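Local coordinates for protein erythromycin C-12 hydroxylase (PDB 2JJO) that hydroxylates erythromycin D at C-12 of its macrolactone ring to give erythromycin C, using heme-activated oxygen and electrons from NADPH, at residues R75-A80 with T178-A183; S124-A129 with V136-F141; R381-L386 with H398-A403. The protein carries 1 engineered substitution. One frame throughout, in Å; residues are numbered along the deposited sequence.

Interaction 1 ties the loop before helix 94-103 to the start of helix 180-206, near bound erythromycin D. Interactions 2 and 3 lie well away from it, in the helical and sheet framework of the P450 fold. Interaction 2 falls between the segments of interaction 1 in sequence, yet on the far side of the molecule's centre, about 40 Å away between centres, where helix 115-127 meets helix 135-140. Interaction 3 comes last along the chain and belongs to the sheet formed by strands 132-134, 400-403 and 377-379. It touches interaction 2, their centres about 14 Å apart, because strand 132-134 leads directly into helix 135-140. Helix 228-259 borders both.

Interaction 1. Residues R75-A80 with T178-A183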
ATOM      1  N   ARG A  75     -12.765   9.947 -15.882  1.00 30.08           N
ATOM      2  CA  ARG A  75     -13.494  11.206 -16.071  1.00 30.95           C
ATOM      3  C   ARG A  75     -12.636  12.367 -16.602  1.00 29.85           C
ATOM      4  O   ARG A  75     -13.125  13.192 -17.367  1.00 30.22           O
ATOM      5  CB  ARG A  75     -14.139  11.614 -14.719  1.00 31.36           C
ATOM      6  CG  ARG A  75     -14.760  13.010 -14.669  1.00 34.03           C
ATOM      7  CD  ARG A  75     -15.430  13.323 -13.336  1.00 32.78           C
ATOM      8  NE  ARG A  75     -16.596  12.472 -13.105  1.00 36.13           N
ATOM      9  CZ  ARG A  75     -17.859  12.830 -13.342  1.00 37.40           C
ATOM     10  NH1 ARG A  75     -18.167  14.035 -13.845  1.00 35.66           N
ATOM     11  NH2 ARG A  75     -18.829  11.964 -13.084  1.00 39.21           N
ATOM     12  N   VAL A  76     -11.363  12.434 -16.187  1.00 28.03           N
ATOM     13  CA  VAL A  76     -10.497  13.554 -16.539  1.00 26.50           C
ATOM     14  C   VAL A  76      -9.362  13.146 -17.466  1.00 26.31           C
ATOM     15  O   VAL A  76      -8.444  13.934 -17.710  1.00 25.80           O
ATOM     16  CB  VAL A  76      -9.864  14.211 -15.279  1.00 27.35           C
ATOM     17  CG1 VAL A  76     -10.922  14.453 -14.239  1.00 26.08           C
ATOM     18  CG2 VAL A  76      -8.731  13.329 -14.729  1.00 26.82           C
ATOM     19  N   ILE A  77      -9.402  11.907 -17.960  1.00 24.90           N
ATOM     20  CA  ILE A  77      -8.399  11.440 -18.894  1.00 23.98           C
ATOM     21  C   ILE A  77      -9.038  11.415 -20.287  1.00 24.70           C
ATOM     22  O   ILE A  77      -9.877  10.558 -20.596  1.00 22.20           O
ATOM     23  CB  ILE A  77      -7.791  10.055 -18.488  1.00 23.36           C
ATOM     24  CG1 ILE A  77      -7.138  10.125 -17.082  1.00 23.66           C
ATOM     25  CG2 ILE A  77      -6.801   9.580 -19.548  1.00 22.87           C
ATOM     26  CD1 ILE A  77      -6.735   8.776 -16.428  1.00 23.04           C
ATOM     27  N   GLU A  78      -8.622  12.362 -21.122  1.00 26.47           N
ATOM     28  CA  GLU A  78      -9.187  12.543 -22.469  1.00 28.49           C
ATOM     29  C   GLU A  78      -9.269  11.248 -23.248  1.00 28.98           C
ATOM     30  O   GLU A  78      -8.247  10.607 -23.536  1.00 28.98           O
ATOM     31  CB  GLU A  78      -8.395  13.579 -23.278  1.00 29.76           C
ATOM     32  CG  GLU A  78      -8.794  13.676 -24.785  1.00 35.27           C
ATOM     33  CD  GLU A  78     -10.170  14.325 -25.040  1.00 44.24           C
ATOM     34  OE1 GLU A  78     -10.637  15.130 -24.183  1.00 44.21           O
ATOM     35  OE2 GLU A  78     -10.781  14.038 -26.121  1.00 47.02           O
ATOM     36  N   GLY A  79     -10.496  10.877 -23.599  1.00 29.52           N
ATOM     37  CA  GLY A  79     -10.736   9.692 -24.411  1.00 30.17           C
ATOM     38  C   GLY A  79     -10.672   8.369 -23.676  1.00 30.78           C
ATOM     39  O   GLY A  79     -10.807   7.316 -24.300  1.00 30.98           O
ATOM     40  N   ALA A  80     -10.471   8.405 -22.354  1.00 30.66           N
ATOM     41  CA  ALA A  80     -10.435   7.169 -21.552  1.00 30.40           C
ATOM     42  C   ALA A  80     -11.830   6.685 -21.223  1.00 29.88           C
ATOM     43  O   ALA A  80     -12.768   7.468 -21.139  1.00 30.26           O
ATOM     44  CB  ALA A  80      -9.626   7.368 -20.268  1.00 30.49           C
ATOM     45  N   THR A 178      -2.871  12.910 -15.547  1.00 22.05           N
ATOM     46  CA  THR A 178      -4.082  12.955 -16.383  1.00 22.02           C
ATOM     47  C   THR A 178      -3.773  12.667 -17.876  1.00 21.97           C
ATOM     48  O   THR A 178      -4.674  12.689 -18.718  1.00 20.96           O
ATOM     49  CB  THR A 178      -4.844  14.315 -16.250  1.00 21.69           C
ATOM     50  OG1 THR A 178      -4.097  15.351 -16.888  1.00 23.46           O
ATOM     51  CG2 THR A 178      -5.030  14.690 -14.785  1.00 21.75           C
ATOM     52  N   ASP A 179      -2.492  12.449 -18.199  1.00 22.04           N
ATOM     53  CA  ASP A 179      -2.118  12.218 -19.575  1.00 21.92           C
ATOM     54  C   ASP A 179      -2.739  10.871 -20.052  1.00 22.17           C
ATOM     55  O   ASP A 179      -2.480   9.836 -19.456  1.00 22.45           O
ATOM     56  CB  ASP A 179      -0.588  12.236 -19.699  1.00 22.78           C
ATOM     57  CG  ASP A 179      -0.086  12.182 -21.166  1.00 22.19           C
ATOM     58  OD1 ASP A 179       1.124  12.358 -21.367  1.00 23.21           O
ATOM     59  OD2 ASP A 179      -0.875  11.927 -22.105  1.00 25.79           O
ATOM     60  N   PRO A 180      -3.517  10.869 -21.164  1.00 22.74           N
ATOM     61  CA  PRO A 180      -4.028   9.568 -21.638  1.00 22.75           C
ATOM     62  C   PRO A 180      -2.912   8.632 -22.080  1.00 21.77           C
ATOM     63  O   PRO A 180      -3.113   7.417 -22.078  1.00 21.73           O
ATOM     64  CB  PRO A 180      -4.894   9.927 -22.862  1.00 22.78           C
ATOM     65  CG  PRO A 180      -4.383  11.222 -23.326  1.00 24.37           C
ATOM     66  CD  PRO A 180      -3.942  11.973 -22.051  1.00 23.26           C
ATOM     67  N   ALA A 181      -1.759   9.180 -22.454  1.00 21.21           N
ATOM     68  CA  ALA A 181      -0.606   8.322 -22.797  1.00 21.52           C
ATOM     69  C   ALA A 181      -0.094   7.573 -21.559  1.00 21.71           C
ATOM     70  O   ALA A 181       0.389   6.436 -21.666  1.00 21.79           O
ATOM     71  CB  ALA A 181       0.517   9.117 -23.433  1.00 22.50           C
ATOM     72  N   LEU A 182      -0.185   8.195 -20.388  1.00 20.21           N
ATOM     73  CA  LEU A 182       0.177   7.426 -19.183  1.00 20.14           C
ATOM     74  C   LEU A 182      -0.760   6.242 -18.985  1.00 20.02           C
ATOM     75  O   LEU A 182      -0.317   5.166 -18.653  1.00 20.34           O
ATOM     76  CB  LEU A 182       0.216   8.289 -17.944  1.00 18.95           C
ATOM     77  CG  LEU A 182       0.336   7.563 -16.591  1.00 20.22           C
ATOM     78  CD1 LEU A 182       1.714   6.866 -16.414  1.00 19.59           C
ATOM     79  CD2 LEU A 182       0.074   8.589 -15.488  1.00 16.70           C
ATOM     80  N   ALA A 183      -2.064   6.448 -19.218  1.00 20.52           N
ATOM     81  CA  ALA A 183      -3.063   5.437 -18.913  1.00 21.30           C
ATOM     82  C   ALA A 183      -2.853   4.277 -19.849  1.00 22.61           C
ATOM     83  O   ALA A 183      -3.053   3.108 -19.468  1.00 22.01           O
ATOM     84  CB  ALA A 183      -4.476   6.016 -19.086  1.00 20.08           C
TER
HETATM   85  O   HOH W   1      -6.325  14.088 -20.271  1.00 27.40           O
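Thr-178 meets Val-76 through methyl groups, CG2 against CG2 at 3.9 Å, the side chains crossing at roughly a right angle. With OG1 set between backbone N and carbonyl carbon (chi1 71°), the threonine hydroxyl bonds to Asp-176 while its methyl serves the contact. The carbonyl of Thr-178 works through a water, which donates to Thr-178 O (2.7 Å), accepts from Glu-78 N (3.0 Å) and reaches Val-76 O by a weak bond, joining two backbones that share no direct hydrogen bond. Asp-179 is the N-cap of helix 180-206, its OD2 accepting from Ala-181 N at 2.9 Å, from well above the carboxylate plane. By helix order, this helix start and the facing loop probably correspond to the F-G and B-C regions of the P450 fold, which commonly border the substrate entrance; the side chain of Ile-77 is about 6 Å from bound erythromycin D. At Pro-180, Ile-77 CG2, set anti to its backbone N, is carried to 3.5 Å from Pro-180 CA, closer than usual carbon contact, the side chains sliding past each other in opposite directions. Pro-180 CB also sits 3.5 Å from Glu-78 O. Ala-183 CB approaches the same Ile-77 methyl at 4.3 Å.

Interaction 2. Residues S124-A129 with V136-F141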
ATOM      1  N   SER A 124      11.320 -19.542   8.437  1.00 16.75           N
ATOM      2  CA  SER A 124      12.143 -20.283   7.494  1.00 17.91           C
ATOM      3  C   SER A 124      13.006 -19.328   6.636  1.00 17.83           C
ATOM      4  O   SER A 124      14.210 -19.573   6.434  1.00 16.67           O
ATOM      5  CB  SER A 124      11.246 -21.150   6.600  1.00 18.45           C
ATOM      6  OG  SER A 124      10.615 -22.167   7.344  1.00 20.71           O
ATOM      7  N   LEU A 125      12.406 -18.238   6.156  1.00 17.90           N
ATOM      8  CA  LEU A 125      13.144 -17.256   5.312  1.00 18.48           C
ATOM      9  C   LEU A 125      14.288 -16.605   6.066  1.00 19.00           C
ATOM     10  O   LEU A 125      15.422 -16.490   5.551  1.00 20.59           O
ATOM     11  CB  LEU A 125      12.193 -16.171   4.760  1.00 18.22           C
ATOM     12  CG  LEU A 125      11.206 -16.553   3.647  1.00 18.03           C
ATOM     13  CD1 LEU A 125      10.244 -15.383   3.384  1.00 18.66           C
ATOM     14  CD2 LEU A 125      11.900 -16.985   2.343  1.00 19.99           C
ATOM     15  N   LEU A 126      14.010 -16.204   7.308  1.00 19.36           N
ATOM     16  CA  LEU A 126      15.008 -15.547   8.162  1.00 18.93           C
ATOM     17  C   LEU A 126      16.147 -16.467   8.598  1.00 18.81           C
ATOM     18  O   LEU A 126      17.286 -15.998   8.769  1.00 17.83           O
ATOM     19  CB  LEU A 126      14.372 -14.934   9.414  1.00 17.85           C
ATOM     20  CG  LEU A 126      13.534 -13.651   9.180  1.00 19.81           C
ATOM     21  CD1 LEU A 126      12.968 -13.089  10.496  1.00 16.10           C
ATOM     22  CD2 LEU A 126      14.342 -12.528   8.446  1.00 19.98           C
ATOM     23  N   ALA A 127      15.830 -17.749   8.802  1.00 19.14           N
ATOM     24  CA  ALA A 127      16.831 -18.710   9.310  1.00 20.78           C
ATOM     25  C   ALA A 127      17.966 -18.912   8.314  1.00 21.64           C
ATOM     26  O   ALA A 127      19.090 -19.218   8.705  1.00 21.62           O
ATOM     27  CB  ALA A 127      16.167 -20.057   9.652  1.00 19.43           C
ATOM     28  N   ASP A 128      17.683 -18.734   7.025  1.00 23.90           N
ATOM     29  CA  ASP A 128      18.731 -18.915   6.019  1.00 26.44           C
ATOM     30  C   ASP A 128      19.464 -17.629   5.677  1.00 28.13           C
ATOM     31  O   ASP A 128      20.301 -17.635   4.775  1.00 29.20           O
ATOM     32  CB  ASP A 128      18.185 -19.534   4.733  1.00 27.59           C
ATOM     33  CG  ASP A 128      17.756 -20.983   4.914  1.00 30.54           C
ATOM     34  OD1 ASP A 128      18.484 -21.726   5.620  1.00 32.71           O
ATOM     35  OD2 ASP A 128      16.677 -21.360   4.362  1.00 33.27           O
ATOM     36  N   ALA A 129      19.156 -16.527   6.359  1.00 28.76           N
ATOM     37  CA  ALA A 129      19.831 -15.260   6.056  1.00 29.83           C
ATOM     38  C   ALA A 129      21.193 -15.263   6.755  1.00 31.08           C
ATOM     39  O   ALA A 129      21.310 -15.739   7.880  1.00 32.31           O
ATOM     40  CB  ALA A 129      19.001 -14.103   6.544  1.00 29.30           C
ATOM     41  N   VAL A 136      14.814  -6.787   2.060  1.00 16.75           N
ATOM     42  CA  VAL A 136      13.838  -6.860   0.995  1.00 16.90           C
ATOM     43  C   VAL A 136      13.901  -8.204   0.254  1.00 17.59           C
ATOM     44  O   VAL A 136      12.892  -8.915   0.244  1.00 17.35           O
ATOM     45  CB  VAL A 136      13.877  -5.641   0.032  1.00 16.12           C
ATOM     46  CG1 VAL A 136      12.864  -5.833  -1.117  1.00 15.81           C
ATOM     47  CG2 VAL A 136      13.589  -4.321   0.802  1.00 15.54           C
ATOM     48  N   ASP A 137      15.077  -8.577  -0.283  1.00 17.34           N
ATOM     49  CA  ASP A 137      15.192  -9.842  -1.038  1.00 18.43           C
ATOM     50  C   ASP A 137      14.938 -11.041  -0.117  1.00 17.96           C
ATOM     51  O   ASP A 137      14.376 -12.047  -0.535  1.00 18.28           O
ATOM     52  CB  ASP A 137      16.585  -9.987  -1.678  1.00 18.72           C
ATOM     53  CG  ASP A 137      16.814  -9.029  -2.846  1.00 21.57           C
ATOM     54  OD1 ASP A 137      15.841  -8.441  -3.395  1.00 23.01           O
ATOM     55  OD2 ASP A 137      18.006  -8.874  -3.208  1.00 25.48           O
ATOM     56  N   VAL A 138      15.382 -10.962   1.138  1.00 17.62           N
ATOM     57  CA  VAL A 138      15.212 -12.125   2.023  1.00 16.74           C
ATOM     58  C   VAL A 138      13.757 -12.289   2.510  1.00 16.47           C
ATOM     59  O   VAL A 138      13.198 -13.381   2.439  1.00 16.59           O
ATOM     60  CB  VAL A 138      16.236 -12.080   3.229  1.00 16.74           C
ATOM     61  CG1 VAL A 138      15.897 -13.089   4.331  1.00 16.21           C
ATOM     62  CG2 VAL A 138      17.639 -12.298   2.729  1.00 16.50           C
ATOM     63  N   LEU A 139      13.153 -11.228   3.049  1.00 15.91           N
ATOM     64  CA  LEU A 139      11.842 -11.360   3.685  1.00 15.44           C
ATOM     65  C   LEU A 139      10.747 -10.416   3.151  1.00 15.33           C
ATOM     66  O   LEU A 139       9.616 -10.823   2.939  1.00 15.05           O
ATOM     67  CB  LEU A 139      11.964 -11.103   5.220  1.00 15.62           C
ATOM     68  CG  LEU A 139      10.668 -11.148   6.058  1.00 15.35           C
ATOM     69  CD1 LEU A 139       9.971 -12.517   5.911  1.00 16.69           C
ATOM     70  CD2 LEU A 139      10.943 -10.905   7.523  1.00 16.77           C
ATOM     71  N   ALA A 140      11.056  -9.129   3.038  1.00 15.42           N
ATOM     72  CA  ALA A 140       9.977  -8.153   2.801  1.00 16.57           C
ATOM     73  C   ALA A 140       9.263  -8.398   1.484  1.00 16.01           C
ATOM     74  O   ALA A 140       8.066  -8.148   1.390  1.00 16.27           O
ATOM     75  CB  ALA A 140      10.488  -6.699   2.903  1.00 15.44           C
ATOM     76  N   PHE A 141       9.984  -8.867   0.464  1.00 17.00           N
ATOM     77  CA  PHE A 141       9.331  -9.227  -0.805  1.00 18.02           C
ATOM     78  C   PHE A 141       8.736 -10.663  -0.758  1.00 18.11           C
ATOM     79  O   PHE A 141       7.541 -10.843  -0.980  1.00 17.19           O
ATOM     80  CB  PHE A 141      10.247  -9.022  -2.026  1.00 19.29           C
ATOM     81  CG  PHE A 141       9.711  -9.678  -3.297  1.00 21.09           C
ATOM     82  CD1 PHE A 141       8.651  -9.120  -3.975  1.00 22.52           C
ATOM     83  CD2 PHE A 141      10.248 -10.886  -3.770  1.00 23.61           C
ATOM     84  CE1 PHE A 141       8.122  -9.744  -5.143  1.00 25.03           C
ATOM     85  CE2 PHE A 141       9.750 -11.504  -4.927  1.00 24.14           C
ATOM     86  CZ  PHE A 141       8.687 -10.941  -5.618  1.00 23.34           C
TER
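Val-138 and Leu-139 project side by side from one short helix toward the end of another, Val-138 meeting mainly a backbone oxygen and the Ala-129 methyl, Leu-139 meeting leucine methyls. Val-138 uses its CG1 branch, anti to the backbone N (chi1 167°), to reach both Leu-125 O at 3.6 Å and Ala-129 CB at 3.9 Å, packing beside the last turn of helix 115-127 and the residues after it. In return the branched end of Leu-125 sits in front of the carbonyl oxygen of Val-138, CD1 3.7 Å from Val-138 O. Leu-139 crosses Leu-125 and Leu-126 at a slant: its CD1 meets Leu-125 CD1 at 3.8 Å, and its CD2 meets Leu-126 CD2 at 3.9 Å. The side chains that meet are all apolar, though two backbone oxygens lie against them; no hydrogen bond crosses.

Backbone geometry sets these groups in place. A pi-type turn, closed by Phe-141 N bonding to Val-136 O at 2.9 Å, widens the helix that carries Val-138 and Leu-139. Across the contact, Ala-129 N bonds to Leu-126 O as the chain leaves its helix. Farther out, Leu-126 packs on Ile-370 and Phe-374 of helix 356-374, while Leu-139 touches Leu-250 of helix 228-259. By position these elements correspond to helices D, the start of E, L and I, and the packed leucines are part of the D-E-I-L helical core characteristic of the cytochrome P450 fold.

Interaction 3. Residues R381-L386 with H398-A403; sequences RDDERL and HLPVLA
At the head of strand 400-403, the central strand of a three-stranded antiparallel sheet, Pro-400 receives a loop that turns back over it. Asp-383 lies across the ring obliquely, its carboxylate carbon CG 3.4 Å from Pro-400 CG. Arg-385 completes the cover: its chain, bent at chi2 and chi3, brings NH1 to 3.9 Å from Pro-400 CB. That same NH1 forms a salt bridge with Asp-383 OD1 at 3.1 Å. The oxygen lies in the guanidinium plane, but the nitrogen approaches it from 38° above the carboxylate plane, so the two flat groups are not coplanar. The bridge ties both side chains together over the proline and probably partly offsets their charges.

Leu-386 comes across the ring at about a right angle, its CB 3.8 Å from Pro-400 CD, and its CG more loosely reaches Leu-399 CD1. A type I turn from Asp-383 to Leu-386, closed by Leu-386 N bonding to Asp-383 O, gathers these three residues. Beyond it, Arg-385 O lies 3.3 Å from His-398 CB, near the plane of the imidazole and at its edge. His-398 ND1 is hydrogen-bonded to Asp-134 OD1, and Leu-399 N to Asp-134 OD2; Asp-134 ends strand 132-134. The arrangement suits the small beta-3 sheet of the P450 fold, which joins a strand from before helix 135-140 to two near the C-terminal end of the chain.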
ATOM      1  N   ARG A 381      23.648   1.927   6.378  1.00 21.44           N
ATOM      2  CA  ARG A 381      23.223   3.120   5.679  1.00 23.74           C
ATOM      3  C   ARG A 381      24.156   3.512   4.533  1.00 23.35           C
ATOM      4  O   ARG A 381      23.755   4.287   3.663  1.00 24.74           O
ATOM      5  CB  ARG A 381      23.028   4.278   6.672  1.00 24.29           C
ATOM      6  CG  ARG A 381      21.964   3.978   7.748  1.00 23.85           C
ATOM      7  CD  ARG A 381      21.603   5.229   8.570  1.00 26.32           C
ATOM      8  NE  ARG A 381      20.877   4.925   9.830  1.00 28.10           N
ATOM      9  CZ  ARG A 381      20.624   5.834  10.776  1.00 30.51           C
ATOM     10  NH1 ARG A 381      21.031   7.103  10.599  1.00 29.46           N
ATOM     11  NH2 ARG A 381      19.973   5.499  11.896  1.00 24.74           N
ATOM     12  N   ASP A 382      25.375   2.982   4.539  1.00 22.50           N
ATOM     13  CA  ASP A 382      26.380   3.295   3.540  1.00 22.63           C
ATOM     14  C   ASP A 382      26.495   2.182   2.473  1.00 22.25           C
ATOM     15  O   ASP A 382      27.366   2.237   1.611  1.00 21.28           O
ATOM     16  CB  ASP A 382      27.762   3.541   4.204  1.00 23.35           C
ATOM     17  CG  ASP A 382      27.697   4.501   5.390  1.00 25.65           C
ATOM     18  OD1 ASP A 382      28.213   4.106   6.462  1.00 28.44           O
ATOM     19  OD2 ASP A 382      27.132   5.631   5.272  1.00 26.14           O
ATOM     20  N   ASP A 383      25.595   1.181   2.516  1.00 21.05           N
ATOM     21  CA  ASP A 383      25.611   0.087   1.534  1.00 19.73           C
ATOM     22  C   ASP A 383      24.891   0.606   0.296  1.00 19.45           C
ATOM     23  O   ASP A 383      23.785   1.162   0.395  1.00 18.63           O
ATOM     24  CB  ASP A 383      24.893  -1.150   2.111  1.00 19.47           C
ATOM     25  CG  ASP A 383      24.877  -2.333   1.141  1.00 20.10           C
ATOM     26  OD1 ASP A 383      25.347  -3.421   1.539  1.00 19.62           O
ATOM     27  OD2 ASP A 383      24.383  -2.178  -0.012  1.00 18.60           O
ATOM     28  N   GLU A 384      25.488   0.436  -0.888  1.00 19.86           N
ATOM     29  CA  GLU A 384      24.993   1.198  -2.063  1.00 19.79           C
ATOM     30  C   GLU A 384      23.675   0.662  -2.588  1.00 20.15           C
ATOM     31  O   GLU A 384      23.081   1.242  -3.502  1.00 20.64           O
ATOM     32  CB  GLU A 384      26.021   1.275  -3.213  1.00 20.07           C
ATOM     33  CG  GLU A 384      27.383   1.923  -2.920  1.00 20.63           C
ATOM     34  CD  GLU A 384      27.310   3.405  -2.508  1.00 25.77           C
ATOM     35  OE1 GLU A 384      26.206   4.004  -2.569  1.00 25.92           O
ATOM     36  OE2 GLU A 384      28.366   3.969  -2.105  1.00 24.52           O
ATOM     37  N   ARG A 385      23.210  -0.451  -2.038  1.00 20.03           N
ATOM     38  CA  ARG A 385      21.931  -1.000  -2.486  1.00 20.78           C
ATOM     39  C   ARG A 385      20.776  -0.274  -1.830  1.00 20.42           C
ATOM     40  O   ARG A 385      19.638  -0.443  -2.240  1.00 19.61           O
ATOM     41  CB  ARG A 385      21.805  -2.492  -2.218  1.00 21.56           C
ATOM     42  CG  ARG A 385      22.840  -3.378  -2.875  1.00 24.55           C
ATOM     43  CD  ARG A 385      23.454  -4.194  -1.748  1.00 31.44           C
ATOM     44  NE  ARG A 385      22.820  -5.467  -1.571  1.00 34.02           N
ATOM     45  CZ  ARG A 385      22.887  -6.209  -0.467  1.00 34.19           C
ATOM     46  NH1 ARG A 385      23.557  -5.815   0.626  1.00 29.34           N
ATOM     47  NH2 ARG A 385      22.263  -7.369  -0.477  1.00 32.45           N
ATOM     48  N   LEU A 386      21.053   0.534  -0.800  1.00 20.55           N
ATOM     49  CA  LEU A 386      19.992   1.281  -0.200  1.00 20.86           C
ATOM     50  C   LEU A 386      19.679   2.475  -1.103  1.00 21.78           C
ATOM     51  O   LEU A 386      20.402   3.491  -1.127  1.00 21.68           O
ATOM     52  CB  LEU A 386      20.379   1.729   1.205  1.00 21.85           C
ATOM     53  CG  LEU A 386      19.296   2.116   2.207  1.00 23.48           C
ATOM     54  CD1 LEU A 386      20.004   2.477   3.524  1.00 25.69           C
ATOM     55  CD2 LEU A 386      18.481   3.310   1.727  1.00 22.88           C
ATOM     56  N   HIS A 398      15.749  -1.692  -1.542  1.00 19.10           N
ATOM     57  CA  HIS A 398      16.497  -2.637  -0.749  1.00 19.56           C
ATOM     58  C   HIS A 398      16.809  -2.007   0.579  1.00 20.00           C
ATOM     59  O   HIS A 398      16.861  -0.777   0.701  1.00 21.89           O
ATOM     60  CB  HIS A 398      17.770  -3.093  -1.474  1.00 19.24           C
ATOM     61  CG  HIS A 398      17.480  -3.684  -2.822  1.00 21.12           C
ATOM     62  ND1 HIS A 398      16.979  -4.959  -2.981  1.00 21.49           N
ATOM     63  CD2 HIS A 398      17.496  -3.128  -4.056  1.00 21.23           C
ATOM     64  CE1 HIS A 398      16.736  -5.177  -4.260  1.00 24.60           C
ATOM     65  NE2 HIS A 398      17.053  -4.088  -4.935  1.00 24.67           N
ATOM     66  N   LEU A 399      16.980  -2.848   1.589  1.00 19.49           N
ATOM     67  CA  LEU A 399      17.363  -2.376   2.921  1.00 18.86           C
ATOM     68  C   LEU A 399      18.421  -3.338   3.435  1.00 18.57           C
ATOM     69  O   LEU A 399      18.104  -4.341   4.065  1.00 18.29           O
ATOM     70  CB  LEU A 399      16.170  -2.326   3.886  1.00 18.29           C
ATOM     71  CG  LEU A 399      16.480  -1.564   5.182  1.00 17.07           C
ATOM     72  CD1 LEU A 399      16.480  -0.013   4.903  1.00 14.43           C
ATOM     73  CD2 LEU A 399      15.437  -1.930   6.265  1.00 13.23           C
ATOM     74  N   PRO A 400      19.694  -3.044   3.115  1.00 18.16           N
ATOM     75  CA  PRO A 400      20.802  -3.868   3.623  1.00 17.09           C
ATOM     76  C   PRO A 400      20.849  -3.775   5.139  1.00 16.78           C
ATOM     77  O   PRO A 400      20.823  -2.683   5.676  1.00 15.83           O
ATOM     78  CB  PRO A 400      22.042  -3.206   3.024  1.00 17.08           C
ATOM     79  CG  PRO A 400      21.522  -2.427   1.839  1.00 19.93           C
ATOM     80  CD  PRO A 400      20.155  -1.934   2.273  1.00 17.74           C
ATOM     81  N   VAL A 401      20.892  -4.905   5.830  1.00 16.73           N
ATOM     82  CA  VAL A 401      20.878  -4.854   7.293  1.00 17.03           C
ATOM     83  C   VAL A 401      21.999  -5.697   7.846  1.00 17.69           C
ATOM     84  O   VAL A 401      22.550  -6.578   7.162  1.00 16.50           O
ATOM     85  CB  VAL A 401      19.523  -5.337   7.899  1.00 16.05           C
ATOM     86  CG1 VAL A 401      18.428  -4.270   7.663  1.00 15.97           C
ATOM     87  CG2 VAL A 401      19.123  -6.707   7.317  1.00 15.98           C
ATOM     88  N   LEU A 402      22.279  -5.483   9.117  1.00 18.74           N
ATOM     89  CA  LEU A 402      23.276  -6.282   9.809  1.00 20.80           C
ATOM     90  C   LEU A 402      22.669  -6.842  11.071  1.00 21.67           C
ATOM     91  O   LEU A 402      22.047  -6.109  11.825  1.00 21.34           O
ATOM     92  CB  LEU A 402      24.489  -5.395  10.188  1.00 20.94           C
ATOM     93  CG  LEU A 402      25.158  -4.593   9.070  1.00 22.44           C
ATOM     94  CD1 LEU A 402      25.967  -3.468   9.716  1.00 23.85           C
ATOM     95  CD2 LEU A 402      26.039  -5.511   8.157  1.00 22.16           C
ATOM     96  N   ALA A 403      22.870  -8.132  11.310  1.00 23.91           N
ATOM     97  CA  ALA A 403      22.269  -8.781  12.471  1.00 25.98           C
ATOM     98  C   ALA A 403      22.858  -8.230  13.772  1.00 28.03           C
ATOM     99  O   ALA A 403      24.108  -8.150  13.964  1.00 28.52           O
ATOM    100  CB  ALA A 403      22.427 -10.272  12.382  1.00 25.29           C
TER